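Local coordinates for protein FkbI (Streptomyces hygroscopicus, PDB 1R2J), which binds FAD and probably acts as an acyl-ACP dehydrogenase in making the methoxymalonyl extender unit of the polyketide FK520, at residues L106-R114 / K140-H151; L29-C40 / L71-A82. All coordinates share one frame; numbering follows the deposited sequence.

Overall arrangement
Interaction 2 comes first along the chain and closes before interaction 1 opens; their centres lie about 14 Å apart. Interaction 2 joins helix 27-35 and its trailing loop to helix 69-88 in the all-helical N-terminal region, whereas interaction 1 belongs to the beta-rich middle domain of the acyl-CoA dehydrogenase fold, where strand 107-110 meets the chain from 140 to 151. The two touch directly. Gln78 OE1 probably accepts a hydrogen bond from Ala107 N at 2.7 Å, and Val109 CG2 packs on Ala81 N at 3.6 Å. Helix 69-88 is thus shared ground: one flank receives residues 29-40, another lies against the strand that holds the flavin.

Interaction 1 of 2, residues L106-R114 / K140-H151; sequences LAAVGFSER and KVWTTAAAYADH. With FAD (flavin-adenine dinucleotide), chain B.
Strand 107-110 runs parallel to strand 151-156, Ala107 bridging His151 at a CA-CA distance of 4.5 Å and Ala108 N bonding His151 O, while at the other end Val141 N bonds Ser112 O. Leu106 O accepts two backbone N-H groups: His151 N lies in its carbonyl plane, whereas Asp150 N, at 2.6 Å, stands above that plane. Asp150 returns the grip, its OD1 taking Leu106 N through the anti lone pair. Leu106 CD2 lies 3.4 Å from Tyr148 CB, and the Ala108 methyl rests against Thr144 O and the methyls of Ala146 and Ala149.

At the far end, Lys140 turns at its second torsion (chi2 -57°) and runs extended past Gly110 O (CE to Gly110 O 3.4 Å), which carries NZ to Phe111 O at 2.9 Å from above the carbonyl plane. The same NZ forms a salt bridge with Glu113 OE1, whose modelled place is less sure, and bonds Phe155 O; Glu113 OE2 bonds Gln115 NE2. Val141 wedges in beside this end, CG2 against Ser112 OG and CG1 at the edge of the Arg114 guanidinium.

Between these ends both segments grip the flavin. Val109 O accepts from FAD N3 (N-H...O angle 164°), and Phe111 N and Ser112 N donate to FAD O2, which sits 3.0 Å above the centre of the Phe111 ring. From the other segment, Thr144 N donates to FAD O4 and Thr144 OG1 reaches FAD N5 at 2.6 Å. Trp142 lays one ring face against the methyl C8M.

Polar atoms along one side of the isoalloxazine are met by backbone groups of both segments and, at N5, by the Thr144 hydroxyl; the donors at O2 and N5 would probably polarise the ring toward accepting electrons, consistent with an acyl-CoA dehydrogenase flavin site.

Interaction 2 of 2, residues L29-C40 / L71-A82; sequences LLVRLGADGLLC and LRSVMTSQGMAA
Within the helical N-terminal region of the acyl-CoA dehydrogenase fold, helix 27-35 and the loop after it pack on helix 69-88. The axes of 29-35 and 71-82 approach to 11.7 Å and cross at -47°, and the loop residue Leu39 bridges toward the second helix; a Schellman motif at Gly37 ends the first helix and sends the chain across. Leu39 makes the largest single contribution. Its CG lies 3.4 Å from Met75 CG, tighter than usual for two carbons, and the two side chains cross at about a right angle. The bend at the third torsion of Met75 (chi3 56°) brings CE near the Leu39 backbone, while Phe60 and Val64 of helix 54-67 also touch this methionine. Nearer the start of the 71-82 segment, Leu71 CD1 meets Leu30 CD2 at 3.6 Å and comes tip to tip with Leu33 CD2. Cys40 SG packs on the Ala82 methyl. Replacing Met75 by alanine removes CG, SD and CE, which is likely to leave Leu39 CG and CD1 without the methionine they rest on and to open a gap toward Phe60 and Val64. No hydrogen bond crosses between the segments: the contact is mainly van der Waals packing of aliphatic and sulfur-bearing side chains, with the Leu39 carbonyl oxygen resting on Gln78 CB.

Interaction 1 of 2, residues L106-R114 / K140-H151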
loop_
_atom_site.group_PDB
_atom_site.type_symbol
_atom_site.label_atom_id
_atom_site.label_comp_id
_atom_site.label_asym_id
_atom_site.label_seq_id
_atom_site.Cartn_x
_atom_site.Cartn_y
_atom_site.Cartn_z
ATOM N N LEU A 106 -0.714 -6.422 13.751
ATOM C CA LEU A 106 -1.005 -5.412 12.741
ATOM C C LEU A 106 -0.229 -4.120 13.004
ATOM O O LEU A 106 -0.098 -3.678 14.153
ATOM C CB LEU A 106 -2.504 -5.107 12.721
ATOM C CG LEU A 106 -3.451 -6.214 12.245
ATOM C CD1 LEU A 106 -3.400 -7.366 13.227
ATOM C CD2 LEU A 106 -4.865 -5.683 12.115
ATOM N N ALA A 107 0.286 -3.522 11.936
ATOM C CA ALA A 107 1.026 -2.272 12.047
ATOM C C ALA A 107 0.646 -1.335 10.916
ATOM O O ALA A 107 0.079 -1.758 9.908
ATOM C CB ALA A 107 2.509 -2.536 12.012
ATOM N N ALA A 108 0.949 -0.056 11.096
ATOM C CA ALA A 108 0.660 0.951 10.088
ATOM C C ALA A 108 1.883 1.849 10.064
ATOM O O ALA A 108 2.692 1.822 10.991
ATOM C CB ALA A 108 -0.590 1.753 10.473
ATOM N N VAL A 109 2.028 2.636 9.006
ATOM C CA VAL A 109 3.169 3.529 8.883
ATOM C C VAL A 109 2.672 4.945 8.608
ATOM O O VAL A 109 2.058 5.198 7.578
ATOM C CB VAL A 109 4.079 3.086 7.721
ATOM C CG1 VAL A 109 5.384 3.866 7.755
ATOM C CG2 VAL A 109 4.329 1.588 7.803
ATOM N N GLY A 110 2.939 5.864 9.530
ATOM C CA GLY A 110 2.496 7.234 9.351
ATOM C C GLY A 110 3.634 8.234 9.303
ATOM O O GLY A 110 4.400 8.372 10.259
ATOM N N PHE A 111 3.756 8.926 8.179
ATOM C CA PHE A 111 4.789 9.939 8.011
ATOM C C PHE A 111 4.157 11.232 7.512
ATOM O O PHE A 111 4.629 12.332 7.805
ATOM C CB PHE A 111 5.875 9.450 7.040
ATOM C CG PHE A 111 5.342 8.745 5.816
ATOM C CD1 PHE A 111 4.930 9.463 4.700
ATOM C CD2 PHE A 111 5.244 7.355 5.790
ATOM C CE1 PHE A 111 4.425 8.803 3.567
ATOM C CE2 PHE A 111 4.742 6.686 4.669
ATOM C CZ PHE A 111 4.331 7.410 3.555
ATOM N N SER A 112 3.066 11.094 6.772
ATOM C CA SER A 112 2.372 12.250 6.237
ATOM C C SER A 112 1.682 13.102 7.309
ATOM O O SER A 112 1.203 12.586 8.314
ATOM C CB SER A 112 1.341 11.799 5.211
ATOM O OG SER A 112 0.561 12.914 4.824
ATOM N N GLU A 113 1.643 14.410 7.083
ATOM C CA GLU A 113 0.999 15.335 8.010
ATOM C C GLU A 113 0.156 16.342 7.232
ATOM O O GLU A 113 0.292 16.469 6.014
ATOM C CB GLU A 113 2.047 16.069 8.858
ATOM C CG GLU A 113 2.930 15.135 9.684
ATOM C CD GLU A 113 3.818 15.867 10.681
ATOM O OE1 GLU A 113 4.751 15.234 11.217
ATOM O OE2 GLU A 113 3.583 17.068 10.932
ATOM N N ARG A 114 -0.710 17.056 7.943
ATOM C CA ARG A 114 -1.591 18.040 7.324
ATOM C C ARG A 114 -0.845 19.001 6.395
ATOM O O ARG A 114 -1.315 19.308 5.301
ATOM C CB ARG A 114 -2.329 18.835 8.409
ATOM C CG ARG A 114 -3.761 19.197 8.050
ATOM C CD ARG A 114 -4.639 17.952 7.956
ATOM N NE ARG A 114 -6.035 18.272 7.662
ATOM C CZ ARG A 114 -7.036 17.399 7.737
ATOM N NH1 ARG A 114 -6.798 16.148 8.102
ATOM N NH2 ARG A 114 -8.274 17.773 7.439
ATOM N N LYS A 140 -0.283 12.774 12.496
ATOM C CA LYS A 140 -0.139 12.185 11.168
ATOM C C LYS A 140 -1.538 12.118 10.572
ATOM O O LYS A 140 -2.528 12.062 11.308
ATOM C CB LYS A 140 0.461 10.777 11.243
ATOM C CG LYS A 140 1.896 10.716 11.760
ATOM C CD LYS A 140 2.838 11.564 10.915
ATOM C CE LYS A 140 4.264 11.522 11.452
ATOM N NZ LYS A 140 5.204 12.403 10.689
ATOM N N VAL A 141 -1.624 12.127 9.246
ATOM C CA VAL A 141 -2.914 12.078 8.580
ATOM C C VAL A 141 -3.021 10.907 7.619
ATOM O O VAL A 141 -2.011 10.389 7.138
ATOM C CB VAL A 141 -3.177 13.370 7.780
ATOM C CG1 VAL A 141 -3.267 14.560 8.723
ATOM C CG2 VAL A 141 -2.070 13.572 6.742
ATOM N N TRP A 142 -4.256 10.486 7.361
ATOM C CA TRP A 142 -4.525 9.398 6.428
ATOM C C TRP A 142 -3.725 8.114 6.577
ATOM O O TRP A 142 -3.513 7.413 5.591
ATOM C CB TRP A 142 -4.340 9.899 4.999
ATOM C CG TRP A 142 -5.514 10.604 4.473
ATOM C CD1 TRP A 142 -5.781 11.939 4.553
ATOM C CD2 TRP A 142 -6.614 10.011 3.785
ATOM N NE1 TRP A 142 -6.983 12.216 3.951
ATOM C CE2 TRP A 142 -7.516 11.049 3.470
ATOM C CE3 TRP A 142 -6.927 8.701 3.403
ATOM C CZ2 TRP A 142 -8.714 10.818 2.786
ATOM C CZ3 TRP A 142 -8.116 8.471 2.723
ATOM C CH2 TRP A 142 -8.996 9.527 2.422
ATOM N N THR A 143 -3.292 7.785 7.786
ATOM C CA THR A 143 -2.508 6.572 7.991
ATOM C C THR A 143 -3.305 5.309 7.672
ATOM O O THR A 143 -4.285 4.995 8.347
ATOM C CB THR A 143 -2.005 6.489 9.438
ATOM O OG1 THR A 143 -1.451 7.755 9.811
ATOM C CG2 THR A 143 -0.924 5.426 9.564
ATOM N N THR A 144 -2.876 4.583 6.642
ATOM C CA THR A 144 -3.556 3.356 6.235
ATOM C C THR A 144 -3.482 2.241 7.275
ATOM O O THR A 144 -2.430 2.007 7.871
ATOM C CB THR A 144 -2.970 2.806 4.919
ATOM O OG1 THR A 144 -3.183 3.753 3.868
ATOM C CG2 THR A 144 -3.644 1.483 4.555
ATOM N N ALA A 145 -4.610 1.556 7.471
ATOM C CA ALA A 145 -4.724 0.445 8.414
ATOM C C ALA A 145 -4.538 0.840 9.882
ATOM O O ALA A 145 -4.567 -0.019 10.769
ATOM C CB ALA A 145 -3.725 -0.649 8.043
ATOM N N ALA A 146 -4.351 2.129 10.146
ATOM C CA ALA A 146 -4.148 2.590 11.519
ATOM C C ALA A 146 -5.291 2.195 12.459
ATOM O O ALA A 146 -5.075 1.969 13.647
ATOM C CB ALA A 146 -3.954 4.106 11.541
ATOM N N ALA A 147 -6.506 2.108 11.927
ATOM C CA ALA A 147 -7.663 1.747 12.743
ATOM C C ALA A 147 -7.611 0.293 13.206
ATOM O O ALA A 147 -8.385 -0.111 14.072
ATOM C CB ALA A 147 -8.951 1.998 11.959
ATOM N N TYR A 148 -6.695 -0.486 12.630
ATOM C CA TYR A 148 -6.557 -1.900 12.971
ATOM C C TYR A 148 -5.235 -2.223 13.654
ATOM O O TYR A 148 -5.108 -3.252 14.315
ATOM C CB TYR A 148 -6.612 -2.774 11.711
ATOM C CG TYR A 148 -7.771 -2.530 10.776
ATOM C CD1 TYR A 148 -9.082 -2.759 11.182
ATOM C CD2 TYR A 148 -7.549 -2.085 9.474
ATOM C CE1 TYR A 148 -10.150 -2.546 10.310
ATOM C CE2 TYR A 148 -8.610 -1.871 8.595
ATOM C CZ TYR A 148 -9.904 -2.104 9.020
ATOM O OH TYR A 148 -10.952 -1.906 8.152
ATOM N N ALA A 149 -4.252 -1.349 13.480
ATOM C CA ALA A 149 -2.913 -1.580 14.004
ATOM C C ALA A 149 -2.701 -1.682 15.511
ATOM O O ALA A 149 -3.377 -1.025 16.305
ATOM C CB ALA A 149 -1.961 -0.524 13.439
ATOM N N ASP A 150 -1.744 -2.533 15.879
ATOM C CA ASP A 150 -1.337 -2.711 17.266
ATOM C C ASP A 150 -0.109 -1.810 17.387
ATOM O O ASP A 150 0.132 -1.196 18.421
ATOM C CB ASP A 150 -0.893 -4.150 17.557
ATOM C CG ASP A 150 -2.014 -5.156 17.433
ATOM O OD1 ASP A 150 -2.091 -5.829 16.384
ATOM O OD2 ASP A 150 -2.818 -5.280 18.384
ATOM N N HIS A 151 0.659 -1.744 16.303
ATOM C CA HIS A 151 1.875 -0.945 16.257
ATOM C C HIS A 151 1.781 0.197 15.256
ATOM O O HIS A 151 1.286 0.025 14.140
ATOM C CB HIS A 151 3.073 -1.819 15.878
ATOM C CG HIS A 151 3.337 -2.937 16.836
ATOM N ND1 HIS A 151 3.603 -2.726 18.172
ATOM C CD2 HIS A 151 3.379 -4.278 16.650
ATOM C CE1 HIS A 151 3.796 -3.888 18.768
ATOM N NE2 HIS A 151 3.667 -4.846 17.867
HETATM P PA FAD B . -0.172 17.895 -1.882
HETATM O O1A FAD B . 0.914 16.987 -1.534
HETATM O O2A FAD B . -0.992 18.881 -1.094
HETATM O O5B FAD B . -1.033 17.524 -3.090
HETATM C C5B FAD B . -0.477 18.247 -4.115
HETATM C C4B FAD B . -1.028 18.102 -5.491
HETATM O O4B FAD B . 0.004 19.010 -6.014
HETATM C C3B FAD B . -0.676 16.737 -5.993
HETATM O O3B FAD B . -1.449 16.465 -7.116
HETATM C C2B FAD B . 0.743 16.805 -6.301
HETATM O O2B FAD B . 1.326 15.888 -7.263
HETATM C C1B FAD B . 0.976 18.285 -6.724
HETATM N N9A FAD B . 2.271 18.737 -6.336
HETATM C C8A FAD B . 2.831 19.006 -5.058
HETATM N N7A FAD B . 4.069 19.401 -5.065
HETATM C C5A FAD B . 4.413 19.419 -6.403
HETATM C C6A FAD B . 5.588 19.753 -7.083
HETATM N N6A FAD B . 6.699 20.162 -6.454
HETATM N N1A FAD B . 5.592 19.655 -8.462
HETATM C C2A FAD B . 4.489 19.247 -9.131
HETATM N N3A FAD B . 3.268 18.895 -8.546
HETATM C C4A FAD B . 3.377 19.033 -7.134
HETATM N N1 FAD B . 0.337 8.827 4.139
HETATM C C2 FAD B . 1.112 8.136 5.073
HETATM O O2 FAD B . 2.072 8.670 5.661
HETATM N N3 FAD B . 0.803 6.815 5.365
HETATM C C4 FAD B . -0.268 6.084 4.788
HETATM O O4 FAD B . -0.464 4.879 5.130
HETATM C C4X FAD B . -1.031 6.792 3.887
HETATM N N5 FAD B . -2.154 6.064 3.303
HETATM C C5X FAD B . -2.985 6.756 2.397
HETATM C C6 FAD B . -4.115 6.137 1.797
HETATM C C7 FAD B . -5.013 6.799 0.907
HETATM C C7M FAD B . -6.206 6.053 0.315
HETATM C C8 FAD B . -4.763 8.169 0.611
HETATM C C8M FAD B . -5.649 9.010 -0.291
HETATM C C9 FAD B . -3.674 8.806 1.147
HETATM C C9A FAD B . -2.748 8.132 2.024
HETATM N N10 FAD B . -1.557 8.786 2.640
HETATM C C10 FAD B . -0.722 8.151 3.567
HETATM C "C1'" FAD B . -1.452 10.072 2.099
HETATM C "C2'" FAD B . -0.530 10.088 0.751
HETATM O "O2'" FAD B . 0.786 10.149 1.372
HETATM C "C3'" FAD B . -0.790 11.363 0.171
HETATM O "O3'" FAD B . -1.533 11.165 -1.058
HETATM C "C4'" FAD B . 0.164 12.491 -0.296
HETATM O "O4'" FAD B . 1.219 12.917 0.523
HETATM C "C5'" FAD B . -0.895 13.485 -0.372
HETATM O "O5'" FAD B . -0.512 14.775 -0.004
HETATM P P FAD B . -1.727 15.848 0.086
HETATM O O1P FAD B . -0.648 16.060 0.926
HETATM O O2P FAD B . -2.200 17.242 0.579
HETATM O O3P FAD B . -1.046 16.930 -0.918
HETATM O O HOH W 1 -3.082 -2.355 10.921
HETATM O O HOH W 2 0.237 2.494 6.900
#

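Interaction 2 of 2, residues L29-C40 / L71-A82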
loop_
_atom_site.group_PDB
_atom_site.type_symbol
_atom_site.label_atom_id
_atom_site.label_comp_id
_atom_site.label_asym_id
_atom_site.label_seq_id
_atom_site.Cartn_x
_atom_site.Cartn_y
_atom_site.Cartn_z
ATOM N N LEU A 29 -9.969 -11.497 10.077
ATOM C CA LEU A 29 -9.313 -11.921 8.843
ATOM C C LEU A 29 -7.879 -11.418 8.773
ATOM O O LEU A 29 -6.970 -12.147 8.374
ATOM C CB LEU A 29 -10.070 -11.411 7.614
ATOM C CG LEU A 29 -9.383 -11.787 6.291
ATOM C CD1 LEU A 29 -9.465 -13.293 6.092
ATOM C CD2 LEU A 29 -10.041 -11.065 5.124
ATOM N N LEU A 30 -7.686 -10.165 9.166
ATOM C CA LEU A 30 -6.367 -9.555 9.125
ATOM C C LEU A 30 -5.386 -10.255 10.062
ATOM O O LEU A 30 -4.258 -10.546 9.671
ATOM C CB LEU A 30 -6.478 -8.062 9.456
ATOM C CG LEU A 30 -7.431 -7.278 8.538
ATOM C CD1 LEU A 30 -7.406 -5.790 8.898
ATOM C CD2 LEU A 30 -7.008 -7.461 7.083
ATOM N N VAL A 31 -5.815 -10.532 11.291
ATOM C CA VAL A 31 -4.951 -11.215 12.251
ATOM C C VAL A 31 -4.604 -12.608 11.726
ATOM O O VAL A 31 -3.473 -13.071 11.871
ATOM C CB VAL A 31 -5.636 -11.330 13.642
ATOM C CG1 VAL A 31 -7.019 -11.913 13.494
ATOM C CG2 VAL A 31 -4.803 -12.202 14.571
ATOM N N ARG A 32 -5.587 -13.258 11.108
ATOM C CA ARG A 32 -5.421 -14.594 10.544
ATOM C C ARG A 32 -4.348 -14.577 9.448
ATOM O O ARG A 32 -3.441 -15.414 9.432
ATOM C CB ARG A 32 -6.760 -15.060 9.965
ATOM C CG ARG A 32 -6.926 -16.564 9.809
ATOM C CD ARG A 32 -6.402 -17.094 8.493
ATOM N NE ARG A 32 -7.316 -18.100 7.951
ATOM C CZ ARG A 32 -6.962 -19.065 7.104
ATOM N NH1 ARG A 32 -5.701 -19.168 6.696
ATOM N NH2 ARG A 32 -7.870 -19.927 6.664
ATOM N N LEU A 33 -4.462 -13.625 8.528
ATOM C CA LEU A 33 -3.494 -13.487 7.440
ATOM C C LEU A 33 -2.138 -13.042 7.989
ATOM O O LEU A 33 -1.092 -13.474 7.506
ATOM C CB LEU A 33 -3.991 -12.454 6.423
ATOM C CG LEU A 33 -5.023 -12.855 5.363
ATOM C CD1 LEU A 33 -6.097 -13.725 5.959
ATOM C CD2 LEU A 33 -5.634 -11.588 4.771
ATOM N N GLY A 34 -2.159 -12.165 8.992
ATOM C CA GLY A 34 -0.918 -11.690 9.578
ATOM C C GLY A 34 -0.153 -12.838 10.215
ATOM O O GLY A 34 1.059 -12.982 10.031
ATOM N N ALA A 35 -0.880 -13.664 10.966
ATOM C CA ALA A 35 -0.298 -14.817 11.642
ATOM C C ALA A 35 0.188 -15.856 10.632
ATOM O O ALA A 35 1.080 -16.641 10.937
ATOM C CB ALA A 35 -1.322 -15.438 12.594
ATOM N N ASP A 36 -0.398 -15.866 9.435
ATOM C CA ASP A 36 0.034 -16.811 8.406
ATOM C C ASP A 36 1.269 -16.285 7.677
ATOM O O ASP A 36 1.818 -16.969 6.816
ATOM C CB ASP A 36 -1.061 -17.060 7.361
ATOM C CG ASP A 36 -2.243 -17.848 7.908
ATOM O OD1 ASP A 36 -2.049 -18.678 8.823
ATOM O OD2 ASP A 36 -3.369 -17.646 7.399
ATOM N N GLY A 37 1.696 -15.069 8.011
ATOM C CA GLY A 37 2.856 -14.490 7.354
ATOM C C GLY A 37 2.517 -13.788 6.044
ATOM O O GLY A 37 3.391 -13.218 5.380
ATOM N N LEU A 38 1.249 -13.844 5.650
ATOM C CA LEU A 38 0.826 -13.189 4.422
ATOM C C LEU A 38 0.746 -11.714 4.811
ATOM O O LEU A 38 0.769 -11.398 5.995
ATOM C CB LEU A 38 -0.535 -13.731 3.982
ATOM C CG LEU A 38 -0.609 -15.260 3.885
ATOM C CD1 LEU A 38 -2.063 -15.692 3.759
ATOM C CD2 LEU A 38 0.218 -15.753 2.701
ATOM N N LEU A 39 0.661 -10.808 3.847
ATOM C CA LEU A 39 0.627 -9.381 4.192
ATOM C C LEU A 39 2.015 -8.956 4.654
ATOM O O LEU A 39 2.301 -7.769 4.770
ATOM C CB LEU A 39 -0.371 -9.107 5.327
ATOM C CG LEU A 39 -1.872 -9.077 5.026
ATOM C CD1 LEU A 39 -2.313 -10.349 4.327
ATOM C CD2 LEU A 39 -2.612 -8.897 6.324
ATOM N N CYS A 40 2.861 -9.956 4.892
ATOM C CA CYS A 40 4.231 -9.795 5.373
ATOM C C CYS A 40 5.159 -10.781 4.677
ATOM O O CYS A 40 6.295 -10.970 5.113
ATOM C CB CYS A 40 4.278 -10.141 6.858
ATOM S SG CYS A 40 4.763 -8.855 7.950
ATOM N N LEU A 71 -8.016 -4.478 1.311
ATOM C CA LEU A 71 -7.256 -5.552 1.927
ATOM C C LEU A 71 -5.806 -5.450 1.458
ATOM O O LEU A 71 -4.876 -5.594 2.255
ATOM C CB LEU A 71 -7.849 -6.912 1.537
ATOM C CG LEU A 71 -7.126 -8.168 2.036
ATOM C CD1 LEU A 71 -7.005 -8.134 3.556
ATOM C CD2 LEU A 71 -7.905 -9.409 1.593
ATOM N N ARG A 72 -5.629 -5.183 0.164
ATOM C CA ARG A 72 -4.304 -5.049 -0.439
ATOM C C ARG A 72 -3.541 -3.918 0.251
ATOM O O ARG A 72 -2.340 -4.029 0.503
ATOM C CB ARG A 72 -4.452 -4.743 -1.932
ATOM C CG ARG A 72 -3.249 -5.067 -2.815
ATOM C CD ARG A 72 -2.161 -4.010 -2.773
ATOM N NE ARG A 72 -2.638 -2.626 -2.786
ATOM C CZ ARG A 72 -3.483 -2.098 -3.667
ATOM N NH1 ARG A 72 -4.003 -2.829 -4.655
ATOM N NH2 ARG A 72 -3.791 -0.809 -3.572
ATOM N N SER A 73 -4.246 -2.832 0.564
ATOM C CA SER A 73 -3.615 -1.691 1.220
ATOM C C SER A 73 -3.072 -2.065 2.598
ATOM O O SER A 73 -2.060 -1.520 3.040
ATOM C CB SER A 73 -4.604 -0.530 1.332
ATOM O OG SER A 73 -4.865 0.025 0.051
ATOM N N VAL A 74 -3.747 -2.998 3.268
ATOM C CA VAL A 74 -3.314 -3.453 4.584
ATOM C C VAL A 74 -2.010 -4.219 4.433
ATOM O O VAL A 74 -1.111 -4.099 5.268
ATOM C CB VAL A 74 -4.380 -4.361 5.248
ATOM C CG1 VAL A 74 -3.880 -4.865 6.598
ATOM C CG2 VAL A 74 -5.664 -3.578 5.444
ATOM N N MET A 75 -1.911 -5.003 3.360
ATOM C CA MET A 75 -0.705 -5.778 3.074
ATOM C C MET A 75 0.452 -4.826 2.815
ATOM O O MET A 75 1.587 -5.086 3.220
ATOM C CB MET A 75 -0.887 -6.645 1.826
ATOM C CG MET A 75 -1.952 -7.709 1.929
ATOM S SD MET A 75 -2.101 -8.657 0.389
ATOM C CE MET A 75 -0.394 -9.249 0.179
ATOM N N THR A 76 0.172 -3.730 2.113
ATOM C CA THR A 76 1.223 -2.765 1.814
ATOM C C THR A 76 1.704 -2.085 3.098
ATOM O O THR A 76 2.903 -1.904 3.289
ATOM C CB THR A 76 0.757 -1.687 0.759
ATOM O OG1 THR A 76 -0.167 -0.774 1.355
ATOM C CG2 THR A 76 0.063 -2.357 -0.417
ATOM N N SER A 77 0.775 -1.728 3.982
ATOM C CA SER A 77 1.137 -1.083 5.242
ATOM C C SER A 77 1.929 -2.060 6.111
ATOM O O SER A 77 2.959 -1.704 6.686
ATOM C CB SER A 77 -0.116 -0.626 5.983
ATOM O OG SER A 77 -0.792 0.383 5.254
ATOM N N GLN A 78 1.431 -3.290 6.203
ATOM C CA GLN A 78 2.088 -4.340 6.967
ATOM C C GLN A 78 3.500 -4.533 6.439
ATOM O O GLN A 78 4.476 -4.482 7.192
ATOM C CB GLN A 78 1.343 -5.666 6.815
ATOM C CG GLN A 78 0.344 -5.988 7.912
ATOM C CD GLN A 78 0.987 -6.081 9.283
ATOM O OE1 GLN A 78 1.193 -5.071 9.944
ATOM N NE2 GLN A 78 1.316 -7.296 9.711
ATOM N N GLY A 79 3.588 -4.767 5.132
ATOM C CA GLY A 79 4.867 -4.998 4.489
ATOM C C GLY A 79 5.834 -3.844 4.601
ATOM O O GLY A 79 7.043 -4.050 4.754
ATOM N N MET A 80 5.304 -2.629 4.517
ATOM C CA MET A 80 6.130 -1.437 4.604
ATOM C C MET A 80 6.682 -1.284 6.015
ATOM O O MET A 80 7.838 -0.921 6.195
ATOM C CB MET A 80 5.322 -0.195 4.216
ATOM C CG MET A 80 6.154 1.090 4.176
ATOM S SD MET A 80 5.493 2.376 3.075
ATOM C CE MET A 80 4.141 2.986 4.034
ATOM N N ALA A 81 5.850 -1.560 7.014
ATOM C CA ALA A 81 6.280 -1.458 8.404
ATOM C C ALA A 81 7.383 -2.471 8.681
ATOM O O ALA A 81 8.400 -2.138 9.295
ATOM C CB ALA A 81 5.108 -1.708 9.333
ATOM N N ALA A 82 7.174 -3.705 8.221
ATOM C CA ALA A 82 8.135 -4.783 8.419
ATOM C C ALA A 82 9.470 -4.441 7.776
ATOM O O ALA A 82 10.530 -4.628 8.379
ATOM C CB ALA A 82 7.588 -6.088 7.831
#